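Local coordinates for possible transcriptional regulatory arsR-family protein (Mycobacterium bovis, PDB 3GW2), which probably binds DNA as an ArsR-type transcriptional regulator, within a regulatory network that coordinates tolerance to the antitubercular drug bedaquiline, at residues N58-A70 with Y78-F90. Sequence-based numbering, arbitrary orientation.
Sequences NLQALKSGGLVEA and YYRIAGEDVARLF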
ATOM      1  N   ASN A  58     -12.885  -0.317  -9.612  1.00 30.92           N
ATOM      2  CA  ASN A  58     -11.569   0.144  -9.196  1.00 31.28           C
ATOM      3  C   ASN A  58     -11.652   1.453  -8.394  1.00 31.37           C
ATOM      4  O   ASN A  58     -10.896   1.640  -7.443  1.00 30.36           O
ATOM      5  CB  ASN A  58     -10.646   0.344 -10.399  1.00 31.26           C
ATOM      6  CG  ASN A  58      -9.999  -0.941 -10.863  1.00 33.63           C
ATOM      7  OD1 ASN A  58      -9.564  -1.755 -10.056  1.00 33.24           O
ATOM      8  ND2 ASN A  58      -9.915  -1.121 -12.175  1.00 34.90           N
ATOM      9  N   LEU A  59     -12.557   2.353  -8.793  1.00 30.73           N
ATOM     10  CA  LEU A  59     -12.778   3.595  -8.037  1.00 31.30           C
ATOM     11  C   LEU A  59     -13.317   3.341  -6.618  1.00 32.02           C
ATOM     12  O   LEU A  59     -12.877   3.972  -5.659  1.00 31.99           O
ATOM     13  CB  LEU A  59     -13.668   4.561  -8.828  1.00 31.27           C
ATOM     14  CG  LEU A  59     -12.946   5.190 -10.027  1.00 30.37           C
ATOM     15  CD1 LEU A  59     -13.932   5.722 -11.062  1.00 30.28           C
ATOM     16  CD2 LEU A  59     -11.975   6.298  -9.563  1.00 31.11           C
ATOM     17  N   GLN A  60     -14.258   2.407  -6.494  1.00 32.82           N
ATOM     18  CA  GLN A  60     -14.709   1.914  -5.188  1.00 34.21           C
ATOM     19  C   GLN A  60     -13.566   1.353  -4.346  1.00 33.40           C
ATOM     20  O   GLN A  60     -13.491   1.625  -3.140  1.00 33.49           O
ATOM     21  CB  GLN A  60     -15.780   0.839  -5.353  1.00 34.70           C
ATOM     22  CG  GLN A  60     -17.185   1.319  -5.088  1.00 41.06           C
ATOM     23  CD  GLN A  60     -17.644   2.417  -6.025  1.00 46.85           C
ATOM     24  OE1 GLN A  60     -17.703   3.591  -5.637  1.00 50.80           O
ATOM     25  NE2 GLN A  60     -17.985   2.048  -7.261  1.00 49.99           N
ATOM     26  N   ALA A  61     -12.683   0.580  -4.976  1.00 32.75           N
ATOM     27  CA  ALA A  61     -11.522   0.030  -4.287  1.00 32.74           C
ATOM     28  C   ALA A  61     -10.622   1.139  -3.758  1.00 32.35           C
ATOM     29  O   ALA A  61     -10.172   1.081  -2.614  1.00 32.24           O
ATOM     30  CB  ALA A  61     -10.747  -0.922  -5.188  1.00 33.30           C
ATOM     31  N   LEU A  62     -10.373   2.157  -4.582  1.00 32.29           N
ATOM     32  CA  LEU A  62      -9.615   3.341  -4.147  1.00 31.93           C
ATOM     33  C   LEU A  62     -10.292   4.089  -3.002  1.00 31.76           C
ATOM     34  O   LEU A  62      -9.629   4.508  -2.043  1.00 32.06           O
ATOM     35  CB  LEU A  62      -9.326   4.276  -5.323  1.00 31.75           C
ATOM     36  CG  LEU A  62      -8.373   3.693  -6.375  1.00 31.86           C
ATOM     37  CD1 LEU A  62      -8.347   4.598  -7.598  1.00 32.59           C
ATOM     38  CD2 LEU A  62      -6.968   3.500  -5.793  1.00 30.73           C
ATOM     39  N   LYS A  63     -11.609   4.237  -3.097  1.00 31.91           N
ATOM     40  CA  LYS A  63     -12.410   4.922  -2.074  1.00 31.96           C
ATOM     41  C   LYS A  63     -12.383   4.194  -0.720  1.00 32.02           C
ATOM     42  O   LYS A  63     -12.240   4.836   0.320  1.00 32.30           O
ATOM     43  CB  LYS A  63     -13.845   5.070  -2.568  1.00 32.02           C
ATOM     44  CG  LYS A  63     -14.676   6.164  -1.890  1.00 33.69           C
ATOM     45  CD  LYS A  63     -16.078   6.123  -2.490  1.00 36.93           C
ATOM     46  CE  LYS A  63     -17.025   7.168  -1.906  1.00 38.70           C
ATOM     47  NZ  LYS A  63     -17.420   6.873  -0.498  1.00 40.43           N
ATOM     48  N   SER A  64     -12.503   2.865  -0.728  1.00 31.72           N
ATOM     49  CA  SER A  64     -12.451   2.072   0.512  1.00 32.24           C
ATOM     50  C   SER A  64     -11.099   2.185   1.206  1.00 32.15           C
ATOM     51  O   SER A  64     -11.005   2.018   2.412  1.00 31.64           O
ATOM     52  CB  SER A  64     -12.742   0.596   0.237  1.00 32.41           C
ATOM     53  OG  SER A  64     -13.989   0.438  -0.418  1.00 34.04           O
ATOM     54  N   GLY A  65     -10.053   2.456   0.430  1.00 32.09           N
ATOM     55  CA  GLY A  65      -8.728   2.658   0.984  1.00 32.07           C
ATOM     56  C   GLY A  65      -8.462   4.107   1.352  1.00 32.46           C
ATOM     57  O   GLY A  65      -7.352   4.449   1.762  1.00 32.72           O
ATOM     58  N   GLY A  66      -9.477   4.961   1.202  1.00 32.62           N
ATOM     59  CA  GLY A  66      -9.379   6.354   1.606  1.00 32.69           C
ATOM     60  C   GLY A  66      -8.556   7.222   0.673  1.00 33.08           C
ATOM     61  O   GLY A  66      -8.172   8.340   1.043  1.00 33.96           O
ATOM     62  N   LEU A  67      -8.324   6.735  -0.544  1.00 32.55           N
ATOM     63  CA  LEU A  67      -7.375   7.357  -1.465  1.00 32.37           C
ATOM     64  C   LEU A  67      -8.025   8.358  -2.424  1.00 32.18           C
ATOM     65  O   LEU A  67      -7.352   9.241  -2.960  1.00 32.14           O
ATOM     66  CB  LEU A  67      -6.610   6.288  -2.257  1.00 32.27           C
ATOM     67  CG  LEU A  67      -5.714   5.315  -1.480  1.00 32.53           C
ATOM     68  CD1 LEU A  67      -4.940   4.431  -2.442  1.00 32.72           C
ATOM     69  CD2 LEU A  67      -4.758   6.038  -0.531  1.00 33.12           C
ATOM     70  N   VAL A  68      -9.326   8.202  -2.647  1.00 31.76           N
ATOM     71  CA  VAL A  68     -10.093   9.141  -3.461  1.00 31.30           C
ATOM     72  C   VAL A  68     -11.391   9.530  -2.738  1.00 31.75           C
ATOM     73  O   VAL A  68     -11.851   8.807  -1.844  1.00 31.26           O
ATOM     74  CB  VAL A  68     -10.427   8.570  -4.869  1.00 31.40           C
ATOM     75  CG1 VAL A  68      -9.153   8.360  -5.704  1.00 31.95           C
ATOM     76  CG2 VAL A  68     -11.247   7.273  -4.777  1.00 29.42           C
ATOM     77  N   GLU A  69     -11.960  10.675  -3.113  1.00 31.85           N
ATOM     78  CA  GLU A  69     -13.308  11.043  -2.680  1.00 32.28           C
ATOM     79  C   GLU A  69     -14.174  11.260  -3.905  1.00 32.41           C
ATOM     80  O   GLU A  69     -13.652  11.455  -5.004  1.00 31.42           O
ATOM     81  CB  GLU A  69     -13.295  12.290  -1.798  1.00 32.92           C
ATOM     82  CG  GLU A  69     -12.452  12.108  -0.545  1.00 35.72           C
ATOM     83  CD  GLU A  69     -13.196  12.425   0.725  1.00 40.98           C
ATOM     84  OE1 GLU A  69     -14.184  13.190   0.667  1.00 43.58           O
ATOM     85  OE2 GLU A  69     -12.784  11.913   1.796  1.00 43.37           O
ATOM     86  N   ALA A  70     -15.489  11.212  -3.709  1.00 32.64           N
ATOM     87  CA  ALA A  70     -16.442  11.286  -4.797  1.00 33.65           C
ATOM     88  C   ALA A  70     -17.530  12.305  -4.503  1.00 34.38           C
ATOM     89  O   ALA A  70     -17.870  12.551  -3.349  1.00 34.45           O
ATOM     90  CB  ALA A  70     -17.058   9.923  -5.054  1.00 33.39           C
ATOM     91  N   TYR A  78     -17.965  12.496  -9.868  1.00 35.87           N
ATOM     92  CA  TYR A  78     -16.611  13.021 -10.008  1.00 34.46           C
ATOM     93  C   TYR A  78     -15.739  12.525  -8.861  1.00 33.05           C
ATOM     94  O   TYR A  78     -16.111  12.628  -7.691  1.00 32.89           O
ATOM     95  CB  TYR A  78     -16.620  14.558 -10.058  1.00 34.33           C
ATOM     96  CG  TYR A  78     -17.330  15.115 -11.272  1.00 35.12           C
ATOM     97  CD1 TYR A  78     -16.623  15.450 -12.427  1.00 35.10           C
ATOM     98  CD2 TYR A  78     -18.717  15.302 -11.272  1.00 35.49           C
ATOM     99  CE1 TYR A  78     -17.280  15.960 -13.558  1.00 35.20           C
ATOM    100  CE2 TYR A  78     -19.383  15.808 -12.396  1.00 35.47           C
ATOM    101  CZ  TYR A  78     -18.658  16.128 -13.537  1.00 34.92           C
ATOM    102  OH  TYR A  78     -19.312  16.626 -14.649  1.00 36.71           O
ATOM    103  N   TYR A  79     -14.578  11.990  -9.205  1.00 31.75           N
ATOM    104  CA  TYR A  79     -13.641  11.465  -8.210  1.00 31.18           C
ATOM    105  C   TYR A  79     -12.386  12.316  -8.178  1.00 30.65           C
ATOM    106  O   TYR A  79     -11.957  12.827  -9.217  1.00 30.23           O
ATOM    107  CB  TYR A  79     -13.240  10.027  -8.553  1.00 31.25           C
ATOM    108  CG  TYR A  79     -14.212   8.976  -8.088  1.00 31.14           C
ATOM    109  CD1 TYR A  79     -13.983   8.279  -6.903  1.00 31.81           C
ATOM    110  CD2 TYR A  79     -15.365   8.683  -8.822  1.00 30.97           C
ATOM    111  CE1 TYR A  79     -14.865   7.302  -6.452  1.00 31.88           C
ATOM    112  CE2 TYR A  79     -16.262   7.693  -8.386  1.00 32.51           C
ATOM    113  CZ  TYR A  79     -15.995   7.011  -7.195  1.00 32.95           C
ATOM    114  OH  TYR A  79     -16.842   6.032  -6.738  1.00 33.92           O
ATOM    115  N   ARG A  80     -11.808  12.464  -6.995  0.50 29.49           N
ATOM    116  CA  ARG A  80     -10.512  13.095  -6.862  0.50 29.29           C
ATOM    117  C   ARG A  80      -9.697  12.470  -5.752  0.50 29.68           C
ATOM    118  O   ARG A  80     -10.221  11.847  -4.833  0.50 28.19           O
ATOM    119  CB  ARG A  80     -10.618  14.603  -6.617  0.50 28.66           C
ATOM    120  CG  ARG A  80     -11.830  15.077  -5.853  0.50 28.43           C
ATOM    121  CD  ARG A  80     -11.886  14.635  -4.423  0.50 26.84           C
ATOM    122  NE  ARG A  80     -12.258  15.714  -3.492  0.50 27.77           N
ATOM    123  CZ  ARG A  80     -13.501  16.102  -3.210  0.50 28.31           C
ATOM    124  NH1 ARG A  80     -14.557  15.561  -3.808  0.50 27.81           N
ATOM    125  NH2 ARG A  80     -13.691  17.067  -2.328  0.50 31.35           N
ATOM    126  N   ILE A  81      -8.397  12.675  -5.865  1.00 31.17           N
ATOM    127  CA  ILE A  81      -7.437  12.328  -4.823  1.00 32.37           C
ATOM    128  C   ILE A  81      -7.865  12.995  -3.520  1.00 32.71           C
ATOM    129  O   ILE A  81      -8.146  14.184  -3.500  1.00 32.10           O
ATOM    130  CB  ILE A  81      -6.017  12.711  -5.289  1.00 32.53           C
ATOM    131  CG1 ILE A  81      -5.549  11.625  -6.275  1.00 34.07           C
ATOM    132  CG2 ILE A  81      -5.034  12.926  -4.084  1.00 32.53           C
ATOM    133  CD1 ILE A  81      -4.265  11.934  -6.966  1.00 37.69           C
ATOM    134  N   ALA A  82      -7.952  12.194  -2.455  1.00 33.76           N
ATOM    135  CA  ALA A  82      -8.599  12.594  -1.199  1.00 34.63           C
ATOM    136  C   ALA A  82      -7.921  13.736  -0.435  1.00 35.52           C
ATOM    137  O   ALA A  82      -8.604  14.504   0.258  1.00 36.35           O
ATOM    138  CB  ALA A  82      -8.800  11.378  -0.290  1.00 34.51           C
ATOM    139  N   GLY A  83      -6.596  13.846  -0.533  1.00 35.97           N
ATOM    140  CA  GLY A  83      -5.893  15.026   0.004  1.00 35.81           C
ATOM    141  C   GLY A  83      -4.423  15.061  -0.358  1.00 35.78           C
ATOM    142  O   GLY A  83      -3.939  14.198  -1.098  1.00 35.55           O
ATOM    143  N   GLU A  84      -3.708  16.056   0.170  1.00 35.55           N
ATOM    144  CA  GLU A  84      -2.260  16.150  -0.009  1.00 36.31           C
ATOM    145  C   GLU A  84      -1.512  14.913   0.521  1.00 35.93           C
ATOM    146  O   GLU A  84      -0.602  14.401  -0.146  1.00 35.97           O
ATOM    147  CB  GLU A  84      -1.708  17.414   0.677  1.00 36.82           C
ATOM    148  CG  GLU A  84      -0.167  17.459   0.747  1.00 39.66           C
ATOM    149  CD  GLU A  84       0.454  18.212  -0.485  1.00 44.05           C
ATOM    150  OE1 GLU A  84       0.050  17.956  -1.658  1.00 44.88           O
ATOM    151  OE2 GLU A  84       1.360  19.068  -0.268  1.00 45.16           O
ATOM    152  N   ASP A  85      -1.889  14.450   1.719  1.00 35.51           N
ATOM    153  CA  ASP A  85      -1.250  13.280   2.329  1.00 35.42           C
ATOM    154  C   ASP A  85      -1.312  12.078   1.373  1.00 34.82           C
ATOM    155  O   ASP A  85      -0.348  11.315   1.257  1.00 34.34           O
ATOM    156  CB  ASP A  85      -1.869  12.956   3.703  1.00 35.46           C
ATOM    157  CG  ASP A  85      -1.522  14.012   4.783  1.00 38.69           C
ATOM    158  OD1 ASP A  85      -0.686  14.912   4.535  1.00 40.48           O
ATOM    159  OD2 ASP A  85      -2.085  13.945   5.905  1.00 41.64           O
ATOM    160  N   VAL A  86      -2.433  11.934   0.669  1.00 34.34           N
ATOM    161  CA  VAL A  86      -2.573  10.893  -0.360  1.00 34.05           C
ATOM    162  C   VAL A  86      -1.660  11.146  -1.577  1.00 33.91           C
ATOM    163  O   VAL A  86      -1.067  10.206  -2.109  1.00 33.08           O
ATOM    164  CB  VAL A  86      -4.054  10.681  -0.780  1.00 34.22           C
ATOM    165  CG1 VAL A  86      -4.162   9.663  -1.912  1.00 34.02           C
ATOM    166  CG2 VAL A  86      -4.882  10.218   0.418  1.00 33.64           C
ATOM    167  N   ALA A  87      -1.542  12.409  -1.996  1.00 34.05           N
ATOM    168  CA  ALA A  87      -0.623  12.798  -3.079  1.00 34.44           C
ATOM    169  C   ALA A  87       0.851  12.589  -2.681  1.00 34.52           C
ATOM    170  O   ALA A  87       1.652  12.076  -3.468  1.00 35.05           O
ATOM    171  CB  ALA A  87      -0.859  14.260  -3.509  1.00 34.21           C
ATOM    172  N   ARG A  88       1.212  12.989  -1.467  1.00 34.04           N
ATOM    173  CA  ARG A  88       2.527  12.637  -0.935  1.00 34.17           C
ATOM    174  C   ARG A  88       2.711  11.110  -0.849  1.00 33.35           C
ATOM    175  O   ARG A  88       3.769  10.592  -1.210  1.00 32.88           O
ATOM    176  CB  ARG A  88       2.784  13.319   0.416  1.00 34.08           C
ATOM    177  CG  ARG A  88       2.852  14.859   0.300  1.00 34.77           C
ATOM    178  CD  ARG A  88       3.312  15.521   1.590  1.00 35.77           C
ATOM    179  NE  ARG A  88       2.403  15.279   2.711  1.00 39.74           N
ATOM    180  CZ  ARG A  88       2.735  14.668   3.848  1.00 41.62           C
ATOM    181  NH1 ARG A  88       3.973  14.219   4.052  1.00 43.30           N
ATOM    182  NH2 ARG A  88       1.821  14.512   4.799  1.00 42.70           N
ATOM    183  N   LEU A  89       1.672  10.399  -0.414  1.00 32.92           N
ATOM    184  CA  LEU A  89       1.764   8.936  -0.256  1.00 33.27           C
ATOM    185  C   LEU A  89       2.049   8.216  -1.575  1.00 32.93           C
ATOM    186  O   LEU A  89       2.910   7.335  -1.648  1.00 33.09           O
ATOM    187  CB  LEU A  89       0.507   8.361   0.407  1.00 33.05           C
ATOM    188  CG  LEU A  89       0.386   6.837   0.414  1.00 34.04           C
ATOM    189  CD1 LEU A  89       1.404   6.231   1.379  1.00 34.29           C
ATOM    190  CD2 LEU A  89      -1.025   6.414   0.777  1.00 34.93           C
ATOM    191  N   PHE A  90       1.320   8.603  -2.609  1.00 32.85           N
ATOM    192  CA  PHE A  90       1.458   8.005  -3.924  1.00 33.06           C
ATOM    193  C   PHE A  90       2.797   8.366  -4.567  1.00 32.97           C
ATOM    194  O   PHE A  90       3.391   7.546  -5.260  1.00 33.10           O
ATOM    195  CB  PHE A  90       0.275   8.432  -4.794  1.00 33.45           C
ATOM    196  CG  PHE A  90       0.267   7.834  -6.181  1.00 34.26           C
ATOM    197  CD1 PHE A  90       0.415   6.457  -6.372  1.00 34.15           C
ATOM    198  CD2 PHE A  90       0.081   8.654  -7.298  1.00 33.21           C
ATOM    199  CE1 PHE A  90       0.389   5.912  -7.655  1.00 33.27           C
ATOM    200  CE2 PHE A  90       0.054   8.107  -8.587  1.00 34.17           C
ATOM    201  CZ  PHE A  90       0.206   6.730  -8.760  1.00 32.55           C
TER
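E69 and R80 grip each other through their backbones: the amide N of E69 donates a hydrogen bond to the O of R80 at 2.7 Å, and R80 N returns a bond to E69 O at 2.9 Å. This reciprocal pair fastens the base of the beta-hairpin wing in an ArsR-type winged helix-turn-helix fold, and it illustrates how the two strands of a wing are zipped together. The carbonyl O of R80 also lies 3.0 Å from the CA of V68, a CA-H...O contact that supplements the ladder. Beyond the non-hydrogen-bonded pair V68 and I81, A82 N donates to L67 O at 3.1 Å, from well above that carbonyl's plane.

On one face of the hairpin the Y79 ring ties the wing to the helix-turn-helix, clamped between helix 52-64 and its own neighbouring strand. L59 CB lies over one face, 3.9 Å from the ring centroid, while A70 CB covers the opposite face; both are CH-pi contacts. V68 CG2 lies at the ring edge, beside CD1; a chi1 of -65° places CG1 anti to the carbonyl carbon and leaves CG2 between that carbon and the backbone N.

Beyond the hairpin, the Schellman turn at G66 ends the helix and delivers L67 to helix 84-98. There L67 CD2 meets V86 CG1 and L89 CD2, while the same leucine also touches V18, A21 and L22 of helix 11-22. V86 and L89 also pack on V96 and L89 of the second subunit, so the leucine that follows the helix-turn-helix packs on a helix that forms part of the dimer interface. At the far end of the Y79 ring, the OH sits 2.8 Å from Q60 OE1, with amide and ring planes 58° apart.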